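Local coordinates for RimK domain protein ATP-grasp (Sphaerobacter thermophilus, PDB 5I47) that probably binds ATP and a metal ion as an ATP-grasp ligase of the RimK/LysX type, its own substrate being unestablished, at residues B[93-98]-B[249-254]; B[117-122]-B[149-154]; B[171-176]-B[238-243]. All coordinates share one frame; numbering follows the deposited sequence. Where two conformers were deposited one is given.

Contact 1. Residues B[93-98]-B[249-254]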
HETATM    1  N   MSE B  93       6.887  -1.224   6.095  1.00 26.85           N
HETATM    2  CA  MSE B  93       7.206   0.149   6.459  1.00 24.26           C
HETATM    3  C   MSE B  93       6.312   0.644   7.592  1.00 22.21           C
HETATM    4  O   MSE B  93       6.791   1.244   8.559  1.00 22.65           O
HETATM    5  CB  MSE B  93       7.069   1.069   5.247  1.00 29.37           C
HETATM    6  CG  MSE B  93       7.344   2.527   5.551  1.00 36.55           C
HETATM    7 SE   MSE B  93       9.219   2.851   5.997  1.00 52.70          SE
HETATM    8  CE  MSE B  93       9.050   3.364   7.880  1.00 42.71           C
ATOM      9  N   ALA B  94       5.005   0.396   7.470  1.00 23.86           N
ATOM     10  CA  ALA B  94       4.082   0.829   8.516  1.00 22.11           C
ATOM     11  C   ALA B  94       4.323   0.061   9.809  1.00 22.22           C
ATOM     12  O   ALA B  94       4.267   0.640  10.901  1.00 25.06           O
ATOM     13  CB  ALA B  94       2.635   0.667   8.050  1.00 14.72           C
ATOM     14  N   LEU B  95       4.599  -1.242   9.704  1.00 20.33           N
ATOM     15  CA  LEU B  95       4.935  -2.031  10.886  1.00 17.88           C
ATOM     16  C   LEU B  95       6.216  -1.527  11.532  1.00 25.87           C
ATOM     17  O   LEU B  95       6.302  -1.419  12.762  1.00 27.12           O
ATOM     18  CB  LEU B  95       5.077  -3.502  10.509  1.00 13.04           C
ATOM     19  CG  LEU B  95       5.507  -4.452  11.631  1.00 18.91           C
ATOM     20  CD1 LEU B  95       4.476  -4.477  12.751  1.00 16.84           C
ATOM     21  CD2 LEU B  95       5.738  -5.853  11.080  1.00 17.78           C
ATOM     22  N   LEU B  96       7.220  -1.199  10.715  1.00 28.23           N
ATOM     23  CA  LEU B  96       8.487  -0.707  11.242  1.00 25.28           C
ATOM     24  C   LEU B  96       8.297   0.591  12.019  1.00 22.04           C
ATOM     25  O   LEU B  96       8.813   0.744  13.131  1.00 19.60           O
ATOM     26  CB  LEU B  96       9.485  -0.514  10.101  1.00 22.11           C
ATOM     27  CG  LEU B  96      10.819   0.132  10.475  1.00 22.02           C
ATOM     28  CD1 LEU B  96      11.533  -0.701  11.540  1.00 21.33           C
ATOM     29  CD2 LEU B  96      11.693   0.309   9.233  1.00 20.08           C
ATOM     30  N   ARG B  97       7.561   1.547  11.450  0.58 19.89           N
ATOM     31  CA  ARG B  97       7.352   2.800  12.165  0.58 19.83           C
ATOM     32  C   ARG B  97       6.509   2.592  13.419  0.58 21.15           C
ATOM     33  O   ARG B  97       6.723   3.275  14.427  0.58 19.48           O
ATOM     34  CB  ARG B  97       6.711   3.838  11.240  0.58 21.48           C
ATOM     35  CG  ARG B  97       6.529   5.234  11.860  0.58 26.71           C
ATOM     36  CD  ARG B  97       7.838   5.834  12.395  0.58 27.13           C
ATOM     37  NE  ARG B  97       7.658   7.212  12.854  0.58 26.59           N
ATOM     38  CZ  ARG B  97       8.542   7.883  13.587  0.58 30.15           C
ATOM     39  NH1 ARG B  97       8.292   9.134  13.961  0.58 24.24           N
ATOM     40  NH2 ARG B  97       9.674   7.303  13.959  0.58 35.21           N
ATOM     41  N   HIS B  98       5.571   1.641  13.385  1.00 21.04           N
ATOM     42  CA  HIS B  98       4.736   1.382  14.554  1.00 19.83           C
ATOM     43  C   HIS B  98       5.542   0.781  15.697  1.00 24.49           C
ATOM     44  O   HIS B  98       5.370   1.173  16.857  1.00 24.98           O
ATOM     45  CB  HIS B  98       3.583   0.456  14.168  1.00 30.03           C
ATOM     46  CG  HIS B  98       2.434   0.489  15.125  1.00 41.65           C
ATOM     47  ND1 HIS B  98       2.407  -0.256  16.285  1.00 43.15           N
ATOM     48  CD2 HIS B  98       1.269   1.181  15.095  1.00 43.72           C
ATOM     49  CE1 HIS B  98       1.276  -0.026  16.927  1.00 42.78           C
ATOM     50  NE2 HIS B  98       0.568   0.843  16.226  1.00 45.67           N
ATOM     51  N   VAL B 249      11.760  -9.078  14.064  1.00 45.40           N
ATOM     52  CA  VAL B 249      12.179  -9.023  12.667  1.00 44.94           C
ATOM     53  C   VAL B 249      10.979  -8.861  11.738  1.00 46.37           C
ATOM     54  O   VAL B 249      11.093  -8.245  10.672  1.00 49.86           O
ATOM     55  CB  VAL B 249      13.000 -10.272  12.295  1.00 46.73           C
ATOM     56  CG1 VAL B 249      13.615 -10.112  10.917  1.00 50.96           C
ATOM     57  CG2 VAL B 249      14.083 -10.513  13.326  1.00 45.32           C
ATOM     58  N   GLY B 250       9.828  -9.404  12.123  1.00 39.57           N
ATOM     59  CA  GLY B 250       8.631  -9.268  11.305  1.00 33.76           C
ATOM     60  C   GLY B 250       7.428  -9.846  12.016  1.00 32.37           C
ATOM     61  O   GLY B 250       7.540 -10.466  13.079  1.00 35.18           O
ATOM     62  N   VAL B 251       6.259  -9.611  11.422  1.00 34.66           N
ATOM     63  CA  VAL B 251       4.998 -10.170  11.903  1.00 35.02           C
ATOM     64  C   VAL B 251       4.206 -10.647  10.691  1.00 36.36           C
ATOM     65  O   VAL B 251       4.183  -9.977   9.653  1.00 40.86           O
ATOM     66  CB  VAL B 251       4.177  -9.148  12.727  1.00 30.19           C
ATOM     67  CG1 VAL B 251       3.068  -9.852  13.492  1.00 26.41           C
ATOM     68  CG2 VAL B 251       5.066  -8.367  13.693  1.00 28.47           C
ATOM     69  N   ALA B 252       3.562 -11.807  10.818  1.00 33.27           N
ATOM     70  CA  ALA B 252       2.806 -12.395   9.721  1.00 34.96           C
ATOM     71  C   ALA B 252       1.484 -12.931  10.246  1.00 34.45           C
ATOM     72  O   ALA B 252       1.274 -13.055  11.453  1.00 34.98           O
ATOM     73  CB  ALA B 252       3.591 -13.517   9.030  1.00 38.37           C
ATOM     74  N   ASN B 253       0.589 -13.261   9.319  1.00 36.25           N
ATOM     75  CA  ASN B 253      -0.688 -13.856   9.689  1.00 34.30           C
ATOM     76  C   ASN B 253      -0.473 -15.267  10.224  1.00 33.89           C
ATOM     77  O   ASN B 253       0.415 -15.996   9.775  1.00 37.39           O
ATOM     78  CB  ASN B 253      -1.635 -13.889   8.487  1.00 32.33           C
ATOM     79  CG  ASN B 253      -3.070 -14.182   8.885  1.00 30.40           C
ATOM     80  OD1 ASN B 253      -3.470 -13.944  10.021  1.00 30.56           O
ATOM     81  ND2 ASN B 253      -3.851 -14.696   7.947  1.00 29.38           N
ATOM     82  N   LEU B 254      -1.296 -15.649  11.203  1.00 29.54           N
ATOM     83  CA  LEU B 254      -1.201 -16.982  11.803  1.00 31.41           C
ATOM     84  C   LEU B 254      -1.795 -17.995  10.829  1.00 38.14           C
ATOM     85  O   LEU B 254      -2.963 -18.387  10.912  1.00 41.59           O
ATOM     86  CB  LEU B 254      -1.902 -17.028  13.154  1.00 25.22           C
ATOM     87  CG  LEU B 254      -1.717 -18.339  13.918  1.00 26.52           C
ATOM     88  CD1 LEU B 254      -0.244 -18.580  14.207  1.00 25.96           C
ATOM     89  CD2 LEU B 254      -2.527 -18.342  15.206  1.00 28.36           C
TER

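Contact 2. Residues B[117-122]-B[149-154]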
ATOM      1  N   ALA B 117      21.138   4.600  -3.079  1.00 36.49           N
ATOM      2  CA  ALA B 117      20.789   4.601  -1.662  1.00 31.88           C
ATOM      3  C   ALA B 117      20.966   3.221  -1.041  1.00 31.48           C
ATOM      4  O   ALA B 117      21.380   3.106   0.119  1.00 31.88           O
ATOM      5  CB  ALA B 117      19.355   5.081  -1.479  1.00 24.77           C
ATOM      6  N   ILE B 118      20.644   2.163  -1.792  1.00 28.78           N
ATOM      7  CA  ILE B 118      20.802   0.804  -1.273  1.00 27.78           C
ATOM      8  C   ILE B 118      22.257   0.544  -0.913  1.00 25.75           C
ATOM      9  O   ILE B 118      22.566   0.048   0.177  1.00 33.07           O
ATOM     10  CB  ILE B 118      20.281  -0.228  -2.288  1.00 27.71           C
ATOM     11  CG1 ILE B 118      18.754  -0.177  -2.362  1.00 26.70           C
ATOM     12  CG2 ILE B 118      20.765  -1.632  -1.927  1.00 26.05           C
ATOM     13  CD1 ILE B 118      18.167  -1.114  -3.393  1.00 27.71           C
ATOM     14  N   PHE B 119      23.176   0.891  -1.816  1.00 26.96           N
ATOM     15  CA  PHE B 119      24.591   0.706  -1.512  1.00 33.72           C
ATOM     16  C   PHE B 119      25.070   1.701  -0.461  1.00 35.29           C
ATOM     17  O   PHE B 119      25.998   1.396   0.299  1.00 39.03           O
ATOM     18  CB  PHE B 119      25.422   0.811  -2.792  1.00 35.03           C
ATOM     19  CG  PHE B 119      25.168  -0.305  -3.770  1.00 36.01           C
ATOM     20  CD1 PHE B 119      25.485  -1.613  -3.443  1.00 36.17           C
ATOM     21  CD2 PHE B 119      24.613  -0.048  -5.012  1.00 37.53           C
ATOM     22  CE1 PHE B 119      25.253  -2.648  -4.336  1.00 36.81           C
ATOM     23  CE2 PHE B 119      24.377  -1.077  -5.910  1.00 38.96           C
ATOM     24  CZ  PHE B 119      24.700  -2.380  -5.570  1.00 37.98           C
ATOM     25  N   ALA B 120      24.448   2.879  -0.387  1.00 34.12           N
ATOM     26  CA  ALA B 120      24.785   3.820   0.675  1.00 39.12           C
ATOM     27  C   ALA B 120      24.422   3.260   2.044  1.00 44.47           C
ATOM     28  O   ALA B 120      25.193   3.393   3.001  1.00 48.11           O
ATOM     29  CB  ALA B 120      24.082   5.157   0.437  1.00 40.55           C
ATOM     30  N   ALA B 121      23.251   2.625   2.156  1.00 44.05           N
ATOM     31  CA  ALA B 121      22.853   2.015   3.420  1.00 38.63           C
ATOM     32  C   ALA B 121      23.687   0.780   3.735  1.00 41.01           C
ATOM     33  O   ALA B 121      23.979   0.513   4.907  1.00 40.83           O
ATOM     34  CB  ALA B 121      21.372   1.655   3.381  1.00 32.26           C
ATOM     35  N   ILE B 122      24.074   0.020   2.708  1.00 43.56           N
ATOM     36  CA  ILE B 122      24.894  -1.170   2.920  1.00 43.17           C
ATOM     37  C   ILE B 122      26.268  -0.787   3.458  1.00 45.06           C
ATOM     38  O   ILE B 122      26.839  -1.488   4.303  1.00 43.02           O
ATOM     39  CB  ILE B 122      24.996  -1.978   1.614  1.00 34.94           C
ATOM     40  CG1 ILE B 122      23.688  -2.720   1.342  1.00 31.14           C
ATOM     41  CG2 ILE B 122      26.160  -2.938   1.668  1.00 34.73           C
ATOM     42  CD1 ILE B 122      23.693  -3.501   0.048  1.00 30.19           C
ATOM     43  N   ASP B 149      29.125  -8.783  -4.117  1.00 58.28           N
ATOM     44  CA  ASP B 149      28.704  -9.616  -5.239  1.00 59.57           C
ATOM     45  C   ASP B 149      27.251 -10.042  -5.091  1.00 55.23           C
ATOM     46  O   ASP B 149      26.501 -10.081  -6.074  1.00 53.59           O
ATOM     47  CB  ASP B 149      29.609 -10.842  -5.361  1.00 67.40           C
ATOM     48  CG  ASP B 149      30.829 -10.581  -6.217  1.00 73.84           C
ATOM     49  OD1 ASP B 149      31.866 -10.150  -5.669  1.00 74.40           O
ATOM     50  OD2 ASP B 149      30.745 -10.807  -7.442  1.00 77.58           O
ATOM     51  N   ALA B 150      26.833 -10.368  -3.867  1.00 54.38           N
ATOM     52  CA  ALA B 150      25.423 -10.649  -3.626  1.00 54.03           C
ATOM     53  C   ALA B 150      24.582  -9.393  -3.803  1.00 51.22           C
ATOM     54  O   ALA B 150      23.456  -9.459  -4.312  1.00 50.57           O
ATOM     55  CB  ALA B 150      25.236 -11.232  -2.226  1.00 55.28           C
ATOM     56  N   ALA B 151      25.118  -8.239  -3.400  1.00 52.36           N
ATOM     57  CA  ALA B 151      24.381  -6.987  -3.535  1.00 54.95           C
ATOM     58  C   ALA B 151      24.161  -6.635  -5.001  1.00 59.66           C
ATOM     59  O   ALA B 151      23.033  -6.353  -5.421  1.00 60.83           O
ATOM     60  CB  ALA B 151      25.121  -5.862  -2.809  1.00 53.45           C
ATOM     61  N   GLU B 152      25.233  -6.655  -5.799  1.00 58.33           N
ATOM     62  CA  GLU B 152      25.118  -6.340  -7.218  1.00 56.56           C
ATOM     63  C   GLU B 152      24.212  -7.316  -7.955  1.00 53.65           C
ATOM     64  O   GLU B 152      23.690  -6.973  -9.021  1.00 53.20           O
ATOM     65  CB  GLU B 152      26.504  -6.325  -7.867  1.00 57.19           C
ATOM     66  CG  GLU B 152      27.441  -5.263  -7.306  1.00 61.51           C
ATOM     67  CD  GLU B 152      28.840  -5.336  -7.899  1.00 72.63           C
ATOM     68  OE1 GLU B 152      29.236  -6.420  -8.386  1.00 75.99           O
ATOM     69  OE2 GLU B 152      29.544  -4.303  -7.881  1.00 76.66           O
ATOM     70  N   ALA B 153      24.009  -8.516  -7.413  1.00 54.54           N
ATOM     71  CA  ALA B 153      23.183  -9.510  -8.086  1.00 55.15           C
ATOM     72  C   ALA B 153      21.699  -9.217  -7.899  1.00 58.44           C
ATOM     73  O   ALA B 153      20.932  -9.209  -8.869  1.00 59.41           O
ATOM     74  CB  ALA B 153      23.525 -10.910  -7.572  1.00 50.41           C
ATOM     75  N   ILE B 154      21.276  -8.973  -6.658  1.00 57.16           N
ATOM     76  CA  ILE B 154      19.860  -8.744  -6.397  1.00 51.93           C
ATOM     77  C   ILE B 154      19.435  -7.382  -6.926  1.00 48.41           C
ATOM     78  O   ILE B 154      18.326  -7.226  -7.449  1.00 47.00           O
ATOM     79  CB  ILE B 154      19.564  -8.896  -4.896  1.00 51.99           C
ATOM     80  CG1 ILE B 154      20.102 -10.242  -4.405  1.00 64.11           C
ATOM     81  CG2 ILE B 154      18.072  -8.804  -4.642  1.00 47.77           C
ATOM     82  CD1 ILE B 154      20.140 -10.391  -2.908  1.00 68.40           C
TER

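Contact 3. Residues B[171-176]-B[238-243]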
ATOM      1  N   GLN B 171      19.741  -4.673   8.730  1.00 46.14           N
ATOM      2  CA  GLN B 171      20.839  -5.466   9.263  1.00 51.57           C
ATOM      3  C   GLN B 171      20.383  -6.893   9.533  1.00 49.13           C
ATOM      4  O   GLN B 171      19.258  -7.133   9.980  1.00 44.81           O
ATOM      5  CB  GLN B 171      21.376  -4.828  10.543  1.00 55.07           C
ATOM      6  CG  GLN B 171      22.451  -5.640  11.246  1.00 58.38           C
ATOM      7  CD  GLN B 171      23.188  -4.833  12.295  1.00 63.01           C
ATOM      8  OE1 GLN B 171      22.816  -4.824  13.470  1.00 60.30           O
ATOM      9  NE2 GLN B 171      24.242  -4.144  11.873  1.00 68.99           N
ATOM     10  N   PHE B 172      21.262  -7.847   9.241  1.00 52.50           N
ATOM     11  CA  PHE B 172      20.978  -9.258   9.452  1.00 55.88           C
ATOM     12  C   PHE B 172      21.542  -9.700  10.795  1.00 55.31           C
ATOM     13  O   PHE B 172      22.730  -9.505  11.070  1.00 53.68           O
ATOM     14  CB  PHE B 172      21.566 -10.115   8.331  1.00 60.29           C
ATOM     15  CG  PHE B 172      21.149 -11.554   8.396  1.00 65.02           C
ATOM     16  CD1 PHE B 172      19.874 -11.933   8.010  1.00 64.65           C
ATOM     17  CD2 PHE B 172      22.023 -12.526   8.850  1.00 68.17           C
ATOM     18  CE1 PHE B 172      19.478 -13.255   8.069  1.00 64.18           C
ATOM     19  CE2 PHE B 172      21.634 -13.853   8.912  1.00 68.01           C
ATOM     20  CZ  PHE B 172      20.358 -14.216   8.521  1.00 65.46           C
ATOM     21  N   ILE B 173      20.687 -10.291  11.622  1.00 57.49           N
ATOM     22  CA  ILE B 173      21.095 -10.810  12.924  1.00 61.73           C
ATOM     23  C   ILE B 173      20.972 -12.328  12.887  1.00 68.79           C
ATOM     24  O   ILE B 173      19.868 -12.859  13.064  1.00 72.11           O
ATOM     25  CB  ILE B 173      20.255 -10.200  14.053  1.00 59.55           C
ATOM     26  CG1 ILE B 173      20.129  -8.685  13.862  1.00 55.24           C
ATOM     27  CG2 ILE B 173      20.871 -10.525  15.407  1.00 60.07           C
ATOM     28  CD1 ILE B 173      19.277  -8.003  14.906  1.00 53.58           C
ATOM     29  N   PRO B 174      22.061 -13.063  12.655  1.00 69.75           N
ATOM     30  CA  PRO B 174      21.942 -14.519  12.493  1.00 68.25           C
ATOM     31  C   PRO B 174      21.606 -15.208  13.807  1.00 69.03           C
ATOM     32  O   PRO B 174      22.089 -14.823  14.876  1.00 68.01           O
ATOM     33  CB  PRO B 174      23.327 -14.934  11.980  1.00 66.88           C
ATOM     34  CG  PRO B 174      24.242 -13.891  12.518  1.00 68.67           C
ATOM     35  CD  PRO B 174      23.458 -12.606  12.523  1.00 69.56           C
ATOM     36  N   ALA B 175      20.768 -16.236  13.716  1.00 68.75           N
ATOM     37  CA  ALA B 175      20.310 -16.980  14.878  1.00 72.40           C
ATOM     38  C   ALA B 175      20.752 -18.432  14.770  1.00 75.77           C
ATOM     39  O   ALA B 175      20.767 -19.006  13.677  1.00 76.84           O
ATOM     40  CB  ALA B 175      18.786 -16.902  15.019  1.00 70.66           C
ATOM     41  N   ARG B 176      21.116 -19.022  15.909  1.00 79.98           N
ATOM     42  CA  ARG B 176      21.557 -20.416  15.950  1.00 84.27           C
ATOM     43  C   ARG B 176      20.395 -21.397  15.892  1.00 93.10           C
ATOM     44  O   ARG B 176      20.348 -22.355  16.668  1.00 97.83           O
ATOM     45  CB  ARG B 176      22.403 -20.649  17.199  1.00 80.47           C
ATOM     46  N   GLU B 238       7.984 -12.973  14.377  1.00 39.40           N
ATOM     47  CA  GLU B 238       9.305 -13.567  14.210  1.00 38.62           C
ATOM     48  C   GLU B 238      10.313 -12.777  15.036  1.00 37.79           C
ATOM     49  O   GLU B 238      10.459 -11.564  14.852  1.00 39.18           O
ATOM     50  CB  GLU B 238       9.708 -13.590  12.736  1.00 38.98           C
ATOM     51  N   VAL B 239      10.998 -13.458  15.954  1.00 39.88           N
ATOM     52  CA  VAL B 239      11.928 -12.815  16.873  1.00 46.64           C
ATOM     53  C   VAL B 239      13.281 -13.509  16.774  1.00 46.91           C
ATOM     54  O   VAL B 239      13.364 -14.714  16.514  1.00 44.34           O
ATOM     55  CB  VAL B 239      11.405 -12.842  18.330  1.00 49.04           C
ATOM     56  CG1 VAL B 239      12.213 -11.898  19.212  1.00 54.72           C
ATOM     57  CG2 VAL B 239       9.927 -12.479  18.379  1.00 44.48           C
ATOM     58  N   VAL B 240      14.347 -12.736  16.972  1.00 46.96           N
ATOM     59  CA  VAL B 240      15.711 -13.253  17.019  1.00 52.46           C
ATOM     60  C   VAL B 240      16.317 -12.843  18.354  1.00 57.11           C
ATOM     61  O   VAL B 240      16.360 -11.651  18.679  1.00 59.77           O
ATOM     62  CB  VAL B 240      16.565 -12.743  15.848  1.00 52.36           C
ATOM     63  CG1 VAL B 240      18.021 -13.146  16.037  1.00 51.70           C
ATOM     64  CG2 VAL B 240      16.038 -13.289  14.533  1.00 51.97           C
ATOM     65  N   GLU B 241      16.778 -13.826  19.126  1.00 57.21           N
ATOM     66  CA  GLU B 241      17.378 -13.546  20.424  1.00 56.41           C
ATOM     67  C   GLU B 241      18.838 -13.154  20.257  1.00 59.68           C
ATOM     68  O   GLU B 241      19.572 -13.759  19.473  1.00 64.21           O
ATOM     69  CB  GLU B 241      17.269 -14.761  21.343  1.00 55.74           C
ATOM     70  CG  GLU B 241      15.871 -15.331  21.459  1.00 56.82           C
ATOM     71  CD  GLU B 241      15.739 -16.296  22.617  1.00 65.02           C
ATOM     72  OE1 GLU B 241      15.663 -15.829  23.776  1.00 68.06           O
ATOM     73  OE2 GLU B 241      15.724 -17.522  22.374  1.00 68.31           O
ATOM     74  N   THR B 242      19.254 -12.127  20.993  1.00 59.02           N
ATOM     75  CA  THR B 242      20.628 -11.647  20.959  1.00 63.01           C
ATOM     76  C   THR B 242      21.163 -11.562  22.384  1.00 69.86           C
ATOM     77  O   THR B 242      20.461 -11.853  23.357  1.00 71.88           O
ATOM     78  CB  THR B 242      20.733 -10.279  20.271  1.00 60.26           C
ATOM     79  OG1 THR B 242      20.274  -9.256  21.162  1.00 58.66           O
ATOM     80  CG2 THR B 242      19.899 -10.246  18.996  1.00 57.15           C
ATOM     81  N   GLY B 243      22.431 -11.166  22.498  1.00 74.89           N
ATOM     82  CA  GLY B 243      23.028 -10.890  23.790  1.00 77.05           C
ATOM     83  C   GLY B 243      22.608  -9.577  24.407  1.00 81.59           C
ATOM     84  O   GLY B 243      22.842  -9.359  25.600  1.00 85.30           O
TER

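Contact 1. Residues B[93-98]-B[249-254]
Leu-95, on helix 92-101, meets Val-251 of the edge strand 246-253 through the ends of the two side chains. The leucine sends CG away from its backbone N (chi1 177°), which carries both methyls off the helix surface toward the strand. CD2 makes the closest approach, 3.7 Å from CG2 of Val-251, and CD1 of Leu-95 stands 4.0 Å from the same methyl, so one valine branch faces the leucine fork. Val-251 offers CG2 because its CG1 takes the place anti to the backbone N (chi1 -166°), and the two side chains meet at roughly a right angle. CD2 of Leu-95 is also 3.8 Å from the backbone N of Val-251. Val-251 packs in addition on Leu-89 of helix 83-90 and on Tyr-235 and Val-237 of strand 235-241. Just before it, Val-249 and Gly-250 pair together with the single residue Glu-238 on the neighbouring strand, forming a classic beta bulge. Between these segments the contact is wholly apolar and small, 96 Å² in all; within the RimK-like ATP-grasp domain it joins helix to sheet by burial of methyl groups, with no polar bond to fix the direction of approach.

Contact 2. Residues B[117-122]-B[149-154]
Ala-151 of helix 148-160 presents its CB to two side chains of helix 115-125, the ring of Phe-119 and the end of Ile-122. The aromatic contact is the shorter: CE1 of Phe-119 lies 3.6 Å from CB of Ala-151, and the methyl sits at the ring edge, near its plane, instead of over a face. The same edge meets the next residue at its backbone, with CE1 of Phe-119 4.3 Å from Glu-152 N, whereas Glu-152 CG stands well off the ring plane, 4.3 Å from CZ of Phe-119. One turn along, Ile-122 reaches across with its terminal methyl, CD1 being 4.0 Å from CB of Ala-151.

Phe-119 has CG beside its backbone N and anti to the carbonyl carbon (chi1 -66°), a setting that swings the ring across to the other helix although its CB leaves the backbone obliquely. Ile-122 points more directly at its partner, and its extended outer chain (chi2 178°) brings CD1 to the alanine. The two segments run nearly antiparallel, at 157°, with axes 11.5 Å apart, and the long side chains of one helix span that gap to the short one of the other.

Further out, Tyr-127 touches both Ile-122 and Ala-151. Ile-122 rests on Val-169 of strand 167-171 and Ala-151 on Val-145 of strand 143-145, so both helices pack on the same four-stranded antiparallel sheet, consistent with an ATP-grasp subdomain. Glu-152 OE2 is weakly bonded to Gln-148 NE2 within its own helix. The contact thus grades from buried methyls beside the sheet to a partly exposed phenyl edge and the exposed Glu-152, and the two helices are held together by van der Waals packing without polar bonds between these segments.

Contact 3. Residues B[171-176]-B[238-243]
Val-240, with 58 Å² buried, and Ile-173, with 52 Å², form the centre of this contact between the 171-176 connection and strand 235-241. CG1 of Val-240, anti to its backbone N (chi1 172°), takes most of the touching: it lies 3.5 Å from the carbonyl O of Ile-173 and 3.9 Å from that residue's CG2. The valine therefore meets backbone and branch methyl of the isoleucine together. Ile-173 turns CG2 rather than its longer arm to the strand, and the same methyl comes within 3.7 Å of CG2 of Thr-242. Ala-175 adds a third apolar group, its CB 4.0 Å from Val-240 CG1. Thr-242 contributes only its methyl here, while its OG1 is engaged by Gly-245 O and Asp-244 N in the turn that follows.

All four touching residues are partly exposed, and the contact lies at the surface. Segment 171-176 leaves strand 167-171 of the four-stranded antiparallel sheet, forms the first part of the connection to strand 180-187 of the five-stranded one, and on its way passes beside Val-240 and Thr-242. Strand 235-241 lies between 180-187 and 246-253; Ala-175 also touches Ser-180, and Val-240 packs on Val-249 of the outer neighbour.

Contacts 1 and 3 share a sheet: strands 246-253 and 235-241 are neighbours in it, and the contacts touch where Glu-238 N probably donates a hydrogen bond to Gly-250 O, 2.9 Å away. Their centres are 16 Å apart. Contact 2 stands apart on the four-stranded antiparallel sheet, its centre about 23 Å from that of contact 1 and 21 Å from that of contact 3, touching neither. Segment 171-176 of contact 3 begins the connection between this sheet and the five-stranded one. Such a pair of antiparallel sheets is consistent with the ATP-grasp fold, in which nucleotide is generally held between two subdomains.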